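Local coordinates for protein copper induced nitroreductase D (Lactococcus lactis, PDB 2WQF) that binds FMN and acts as a copper-induced nitroreductase involved in defence against oxidative stress, at residues D61-V64 and A65-K69; P123-S126 and E127-S130; F191-D194 and A195-F198. One frame throughout, in Å; residues are numbered along the deposited sequence.

In the fold
The three contacts are local turns that lie in series and touch nowhere. Contact 1 is a kinked stretch of helix 53-73, contact 2 the opening turns of helix 121-143, and contact 3 the turn that leads into the C-terminal strand 198-201. Centres are 28 Å apart between contacts 1 and 2, 25 Å between contacts 2 and 3, and 40 Å between contacts 1 and 3. Contact 2 is at the cofactor: the side chain of Gln-128 is about 3 Å from a bound FMN. The side chain of Phe-191 is about 7 Å from FMN, and the side chain of Leu-68 is about 11 Å from FMN. Contacts 2 and 3 also meet the second subunit.

Contact 1: D61-V64 and A65-K69; sequences DEIV and APELK
The first torsion of Glu-67 (chi1 -69°) sets CG beside its own backbone N and lays it against the carbonyl oxygen of Ile-63, while the bend at chi2 (-78°) carries the carboxylate away from residues 61-64. The site is a proline kink within helix 53-73. Pro-66 has no N-H to give to the turn before it, and its ring carbons CG and CD lie among the carbonyl oxygens of that turn: CD rests 3.3 Å from Asp-61 O and 3.4 Å from Ile-63 O, and CG comes to 3.5 Å from Glu-62 O. The oxygens of three successive residues are thereby close to the ring, and the turn at 61-64 is of the wider pi type. Regular i to i+4 bonding resumes immediately afterwards. Glu-67 N donates to Ile-63 O over 3.1 Å with an N-H...O angle of 159°, and Leu-68 N does the same to Val-64 O at 2.9 Å. Ile-63 O thus takes one N-H, with Pro-66 CD and Glu-67 CG (3.1 Å) also close to it.

Different sides of the kinked stretch pack on different parts of the fold. Val-64 and Leu-68 pack on Leu-89 and Tyr-153, with Ala-65 joining them on Leu-89. Ile-63 turns to Ile-157 and Trp-165, and shares Ala-160 of helix 158-164 with Glu-67; the exposed Asp-61 forms a salt bridge with Lys-93. Glu-67 CG approaches to 4.4 Å of Ile-63 CG2, and Leu-68 CB lies 3.2 Å from Val-64 O, the oxygen that binds its own N-H.

Contact 2: P123-S126 and E127-S130; sequences PVWS and EQGS
At one edge of the Trp-125 indole, near the ring plane, sits the amide oxygen of Gln-128, with OE1 3.5 Å from CD1; amide and ring planes are inclined by 49°. His-152 of the second subunit also meets the indole, Phe-122 packs against it edge to face, and a bound FMN touches both Trp-125 and Gln-128. The nitrogen of the same amide is neighboured by aliphatic carbon, Val-124 CG1 lying 3.6 Å from NE2. Val-124 and Gln-128 run side by side in the same direction; NE2 lies by the valine methyl and OE1 by the indole edge.

Gln-128 takes this position with CG beside its backbone N (chi1 -67°) and an extended chain beyond, and CG passes 3.3 Å from Val-124 O on the way. That oxygen accepts the backbone N-H of Gln-128 at 3.0 Å in a nearly straight bond (169°). Further i to i+4 bonds tie Glu-127 N to Pro-123 O, Gly-129 N to Trp-125 O at 2.8 Å, and Ser-130 N to Ser-126 O.

The polar ends reach across the dimer. Gln-128 NE2 donates to Glu-127 OE2 of the second subunit, and the reciprocal bond is made by Glu-127 of this chain, whose OE1 is also salt-bridged to Arg-174 of the same chain. With an alanine here in place of Gln-128, Glu-127 of the second subunit would probably lose this amide donor, and a gap would open beside the indole edge and the FMN. Ser-126 OG is hydrogen-bonded to Glu-103 OE1. Such a pairing of helices from two subunits, with FMN bound alongside at the interface, is characteristic of the dimeric nitroreductase fold.

Contact 3: F191-D194 and A195-F198; sequences FMDD and ADRF
Asp-193 and Asp-194 bind the residues after them in a compact run of turns. Asp-193 OD1 accepts Ala-195 N at 2.9 Å from above the carboxylate plane, closing an Asx turn, while the backbone O of Asp-193 takes Asp-196 N at 3.0 Å. Asp-194 O serves two donors: Phe-198 N approaches nearly end-on to the carbonyl, Arg-197 N from well above its plane.

Met-192 packs across the turn. Bent at chi3 (70°), it brings CE to 3.5 Å from Asp-196 CB, with SD 3.9 Å from Arg-197 CD and CB over one face of the guanidinium. Arg-197 CG lies over one face of the Phe-198 ring, and Asp-194 OD1 is at its edge, 3.5 Å from CE2.

Across the dimer, Arg-35 of the second subunit makes a cation-pi contact with Phe-191, and Phe-198 pairs in parallel with a strand of that subunit.

One water accepts from Arg-197 NE (2.9 Å) and donates to Met-192 O and Asp-194 OD1, bridging guanidinium and carboxylate, whose charged atoms are not in direct contact. Another accepts from Asp-193 N and donates to Asp-196 OD2; a third donates to both Asp-196 OD2 and Asp-193 OD2, 4.4 Å apart, and probably offsets part of the repulsion between these like charges.

Contact 1: D61-V64 and A65-K69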
loop_
_atom_site.group_PDB
_atom_site.type_symbol
_atom_site.label_atom_id
_atom_site.label_comp_id
_atom_site.label_asym_id
_atom_site.label_seq_id
_atom_site.Cartn_x
_atom_site.Cartn_y
_atom_site.Cartn_z
ATOM N N ASP A 61 24.964 -10.449 8.236
ATOM C CA ASP A 61 26.233 -11.152 8.152
ATOM C C ASP A 61 26.060 -12.652 8.045
ATOM O O ASP A 61 26.806 -13.316 7.332
ATOM C CB ASP A 61 27.080 -10.874 9.387
ATOM C CG ASP A 61 27.863 -9.585 9.288
ATOM O OD1 ASP A 61 28.027 -9.029 8.180
ATOM O OD2 ASP A 61 28.318 -9.135 10.348
ATOM N N GLU A 62 25.069 -13.184 8.758
ATOM C CA GLU A 62 24.952 -14.618 8.936
ATOM C C GLU A 62 23.843 -15.231 8.109
ATOM O O GLU A 62 23.814 -16.447 7.914
ATOM C CB GLU A 62 24.739 -14.940 10.416
ATOM C CG GLU A 62 25.893 -14.482 11.303
ATOM C CD GLU A 62 25.833 -15.077 12.693
ATOM O OE1 GLU A 62 25.440 -16.258 12.813
ATOM O OE2 GLU A 62 26.183 -14.372 13.659
ATOM N N ILE A 63 22.941 -14.398 7.596
ATOM C CA ILE A 63 21.866 -14.898 6.740
ATOM C C ILE A 63 21.911 -14.331 5.331
ATOM O O ILE A 63 22.060 -15.081 4.372
ATOM C CB ILE A 63 20.465 -14.674 7.390
ATOM C CG1 ILE A 63 20.376 -15.471 8.687
ATOM C CG2 ILE A 63 19.338 -15.058 6.440
ATOM C CD1 ILE A 63 19.083 -15.262 9.488
ATOM N N VAL A 64 21.805 -13.022 5.160
ATOM C CA VAL A 64 21.685 -12.499 3.801
ATOM C C VAL A 64 22.955 -12.740 2.981
ATOM O O VAL A 64 22.890 -13.231 1.859
ATOM C CB VAL A 64 21.314 -11.017 3.776
ATOM C CG1 VAL A 64 21.177 -10.553 2.341
ATOM C CG2 VAL A 64 20.018 -10.766 4.530
ATOM N N ALA A 65 24.111 -12.392 3.537
ATOM C CA ALA A 65 25.373 -12.541 2.812
ATOM C C ALA A 65 25.628 -13.991 2.359
ATOM O O ALA A 65 25.864 -14.238 1.171
ATOM C CB ALA A 65 26.545 -12.013 3.657
ATOM N N PRO A 66 25.566 -14.957 3.295
ATOM C CA PRO A 66 25.788 -16.343 2.856
ATOM C C PRO A 66 24.737 -16.864 1.866
ATOM O O PRO A 66 25.103 -17.582 0.940
ATOM C CB PRO A 66 25.738 -17.142 4.164
ATOM C CG PRO A 66 26.007 -16.140 5.243
ATOM C CD PRO A 66 25.445 -14.858 4.757
ATOM N N GLU A 67 23.465 -16.523 2.055
ATOM C CA GLU A 67 22.413 -16.991 1.149
ATOM C C GLU A 67 22.596 -16.408 -0.249
ATOM O O GLU A 67 22.376 -17.098 -1.252
ATOM C CB GLU A 67 21.026 -16.624 1.689
ATOM C CG GLU A 67 20.617 -17.388 2.954
ATOM C CD GLU A 67 20.153 -18.796 2.663
ATOM O OE1 GLU A 67 20.187 -19.200 1.481
ATOM O OE2 GLU A 67 19.744 -19.496 3.613
ATOM N N LEU A 68 22.997 -15.139 -0.303
ATOM C CA LEU A 68 23.254 -14.460 -1.564
ATOM C C LEU A 68 24.475 -15.072 -2.266
ATOM O O LEU A 68 24.445 -15.344 -3.472
ATOM C CB LEU A 68 23.468 -12.967 -1.305
ATOM C CG LEU A 68 23.103 -11.991 -2.418
ATOM C CD1 LEU A 68 21.714 -12.257 -2.929
ATOM C CD2 LEU A 68 23.213 -10.555 -1.911
ATOM N N LYS A 69 25.543 -15.320 -1.514
ATOM C CA LYS A 69 26.758 -15.895 -2.093
ATOM C C LYS A 69 26.477 -17.283 -2.640
ATOM O O LYS A 69 26.922 -17.632 -3.734
ATOM C CB LYS A 69 27.874 -15.974 -1.044
ATOM C CG LYS A 69 29.161 -16.646 -1.533
ATOM C CD LYS A 69 30.263 -16.553 -0.483
ATOM C CE LYS A 69 31.517 -17.287 -0.914
ATOM N NZ LYS A 69 31.308 -18.764 -0.898
#

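Contact 2: P123-S126 and E127-S130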
loop_
_atom_site.group_PDB
_atom_site.type_symbol
_atom_site.label_atom_id
_atom_site.label_comp_id
_atom_site.label_asym_id
_atom_site.label_seq_id
_atom_site.Cartn_x
_atom_site.Cartn_y
_atom_site.Cartn_z
ATOM N N PRO A 123 -5.728 -13.139 -1.630
ATOM C CA PRO A 123 -4.275 -13.035 -1.864
ATOM C C PRO A 123 -3.884 -11.657 -2.430
ATOM O O PRO A 123 -2.872 -11.068 -2.034
ATOM C CB PRO A 123 -3.992 -14.154 -2.878
ATOM C CG PRO A 123 -5.050 -15.174 -2.598
ATOM C CD PRO A 123 -6.292 -14.354 -2.242
ATOM N N VAL A 124 -4.705 -11.128 -3.330
ATOM C CA VAL A 124 -4.473 -9.808 -3.917
ATOM C C VAL A 124 -4.533 -8.718 -2.850
ATOM O O VAL A 124 -3.644 -7.871 -2.747
ATOM C CB VAL A 124 -5.518 -9.519 -5.029
ATOM C CG1 VAL A 124 -5.503 -8.045 -5.458
ATOM C CG2 VAL A 124 -5.244 -10.414 -6.255
ATOM N N TRP A 125 -5.577 -8.745 -2.043
ATOM C CA TRP A 125 -5.760 -7.728 -1.021
ATOM C C TRP A 125 -4.681 -7.840 0.042
ATOM O O TRP A 125 -4.298 -6.842 0.635
ATOM C CB TRP A 125 -7.157 -7.843 -0.396
ATOM C CG TRP A 125 -8.264 -7.496 -1.349
ATOM C CD1 TRP A 125 -8.186 -6.665 -2.434
ATOM C CD2 TRP A 125 -9.613 -7.968 -1.303
ATOM N NE1 TRP A 125 -9.413 -6.586 -3.060
ATOM C CE2 TRP A 125 -10.300 -7.380 -2.388
ATOM C CE3 TRP A 125 -10.304 -8.842 -0.460
ATOM C CZ2 TRP A 125 -11.646 -7.607 -2.628
ATOM C CZ3 TRP A 125 -11.635 -9.073 -0.709
ATOM C CH2 TRP A 125 -12.292 -8.472 -1.790
ATOM N N SER A 126 -4.196 -9.053 0.298
ATOM C CA SER A 126 -3.119 -9.234 1.251
ATOM C C SER A 126 -1.807 -8.611 0.715
ATOM O O SER A 126 -1.066 -7.949 1.452
ATOM C CB SER A 126 -2.939 -10.726 1.562
ATOM O OG SER A 126 -1.705 -10.968 2.196
ATOM N N GLU A 127 -1.540 -8.792 -0.569
ATOM C CA GLU A 127 -0.372 -8.179 -1.207
ATOM C C GLU A 127 -0.463 -6.645 -1.141
ATOM O O GLU A 127 0.497 -5.950 -0.763
ATOM C CB GLU A 127 -0.255 -8.666 -2.656
ATOM C CG GLU A 127 1.128 -8.615 -3.216
ATOM C CD GLU A 127 2.069 -9.579 -2.513
ATOM O OE1 GLU A 127 2.163 -10.758 -2.856
ATOM O OE2 GLU A 127 2.748 -9.114 -1.613
ATOM N N GLN A 128 -1.645 -6.119 -1.454
ATOM C CA GLN A 128 -1.896 -4.689 -1.335
ATOM C C GLN A 128 -1.663 -4.240 0.110
ATOM O O GLN A 128 -1.043 -3.191 0.355
ATOM C CB GLN A 128 -3.312 -4.351 -1.826
ATOM C CG GLN A 128 -3.469 -4.581 -3.324
ATOM C CD GLN A 128 -4.873 -4.384 -3.826
ATOM O OE1 GLN A 128 -5.804 -4.153 -3.052
ATOM N NE2 GLN A 128 -5.042 -4.495 -5.134
ATOM N N GLY A 129 -2.163 -5.040 1.052
ATOM C CA GLY A 129 -1.991 -4.804 2.473
ATOM C C GLY A 129 -0.532 -4.694 2.892
ATOM O O GLY A 129 -0.162 -3.872 3.736
ATOM N N SER A 130 0.311 -5.529 2.304
ATOM C CA SER A 130 1.730 -5.505 2.597
ATOM C C SER A 130 2.354 -4.188 2.136
ATOM O O SER A 130 3.134 -3.549 2.871
ATOM C CB SER A 130 2.458 -6.685 1.950
ATOM O OG SER A 130 3.782 -6.733 2.437
#

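Contact 3: F191-D194 and A195-F198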
loop_
_atom_site.group_PDB
_atom_site.type_symbol
_atom_site.label_atom_id
_atom_site.label_comp_id
_atom_site.label_asym_id
_atom_site.label_seq_id
_atom_site.Cartn_x
_atom_site.Cartn_y
_atom_site.Cartn_z
ATOM N N PHE A 191 9.231 12.574 -11.944
ATOM C CA PHE A 191 7.801 12.251 -11.898
ATOM C C PHE A 191 7.278 12.246 -13.325
ATOM O O PHE A 191 7.708 13.059 -14.169
ATOM C CB PHE A 191 7.050 13.294 -11.078
ATOM C CG PHE A 191 7.576 13.469 -9.684
ATOM C CD1 PHE A 191 7.058 12.729 -8.635
ATOM C CD2 PHE A 191 8.569 14.387 -9.421
ATOM C CE1 PHE A 191 7.531 12.899 -7.348
ATOM C CE2 PHE A 191 9.083 14.572 -8.157
ATOM C CZ PHE A 191 8.564 13.817 -7.096
ATOM N N MET A 192 6.322 11.367 -13.593
ATOM C CA MET A 192 5.589 11.362 -14.854
ATOM C C MET A 192 4.834 12.661 -15.043
ATOM O O MET A 192 4.533 13.398 -14.104
ATOM C CB MET A 192 4.474 10.294 -14.819
ATOM C CG MET A 192 4.869 8.858 -14.936
ATOM S SD MET A 192 3.359 7.873 -14.815
ATOM C CE MET A 192 2.581 8.274 -16.362
ATOM N N ASP A 193 4.476 12.913 -16.293
ATOM C CA ASP A 193 3.518 13.947 -16.642
ATOM C C ASP A 193 2.161 13.562 -16.049
ATOM O O ASP A 193 1.667 12.462 -16.288
ATOM C CB ASP A 193 3.458 14.017 -18.155
ATOM C CG ASP A 193 2.621 15.168 -18.679
ATOM O OD1 ASP A 193 1.789 15.750 -17.973
ATOM O OD2 ASP A 193 2.773 15.467 -19.870
ATOM N N ASP A 194 1.567 14.482 -15.301
ATOM C CA ASP A 194 0.199 14.294 -14.780
ATOM C C ASP A 194 -0.778 13.816 -15.879
ATOM O O ASP A 194 -1.659 12.997 -15.625
ATOM C CB ASP A 194 -0.391 15.608 -14.237
ATOM C CG ASP A 194 0.163 16.033 -12.903
ATOM O OD1 ASP A 194 0.870 15.252 -12.225
ATOM O OD2 ASP A 194 -0.128 17.190 -12.522
ATOM N N ALA A 195 -0.636 14.343 -17.097
ATOM C CA ALA A 195 -1.590 14.065 -18.165
ATOM C C ALA A 195 -1.589 12.596 -18.541
ATOM O O ALA A 195 -2.559 12.100 -19.116
ATOM C CB ALA A 195 -1.263 14.925 -19.411
ATOM N N ASP A 196 -0.486 11.903 -18.252
ATOM C CA ASP A 196 -0.373 10.485 -18.588
ATOM C C ASP A 196 -0.902 9.522 -17.496
ATOM O O ASP A 196 -1.043 8.324 -17.748
ATOM C CB ASP A 196 1.083 10.135 -18.926
ATOM C CG ASP A 196 1.593 10.852 -20.174
ATOM O OD1 ASP A 196 0.788 11.152 -21.100
ATOM O OD2 ASP A 196 2.821 11.112 -20.222
ATOM N N ARG A 197 -1.253 10.026 -16.314
ATOM C CA ARG A 197 -1.747 9.125 -15.269
ATOM C C ARG A 197 -2.998 9.582 -14.528
ATOM O O ARG A 197 -3.516 8.805 -13.764
ATOM C CB ARG A 197 -0.646 8.772 -14.261
ATOM C CG ARG A 197 -0.052 9.933 -13.492
ATOM C CD ARG A 197 0.800 9.389 -12.344
ATOM N NE ARG A 197 1.706 10.413 -11.800
ATOM C CZ ARG A 197 2.657 10.189 -10.900
ATOM N NH1 ARG A 197 2.763 9.000 -10.347
ATOM N NH2 ARG A 197 3.463 11.172 -10.498
ATOM N N PHE A 198 -3.476 10.799 -14.776
ATOM C CA PHE A 198 -4.702 11.298 -14.161
ATOM C C PHE A 198 -5.670 11.800 -15.203
ATOM O O PHE A 198 -5.342 12.657 -16.014
ATOM C CB PHE A 198 -4.422 12.461 -13.200
ATOM C CG PHE A 198 -3.380 12.172 -12.137
ATOM C CD1 PHE A 198 -3.606 11.258 -11.153
ATOM C CD2 PHE A 198 -2.190 12.872 -12.113
ATOM C CE1 PHE A 198 -2.665 11.024 -10.184
ATOM C CE2 PHE A 198 -1.250 12.644 -11.136
ATOM C CZ PHE A 198 -1.491 11.724 -10.173
HETATM O O HOH W 1 2.420 13.104 -12.445
HETATM O O HOH W 2 4.852 10.866 -18.411
HETATM O O HOH W 3 3.995 13.042 -21.659
#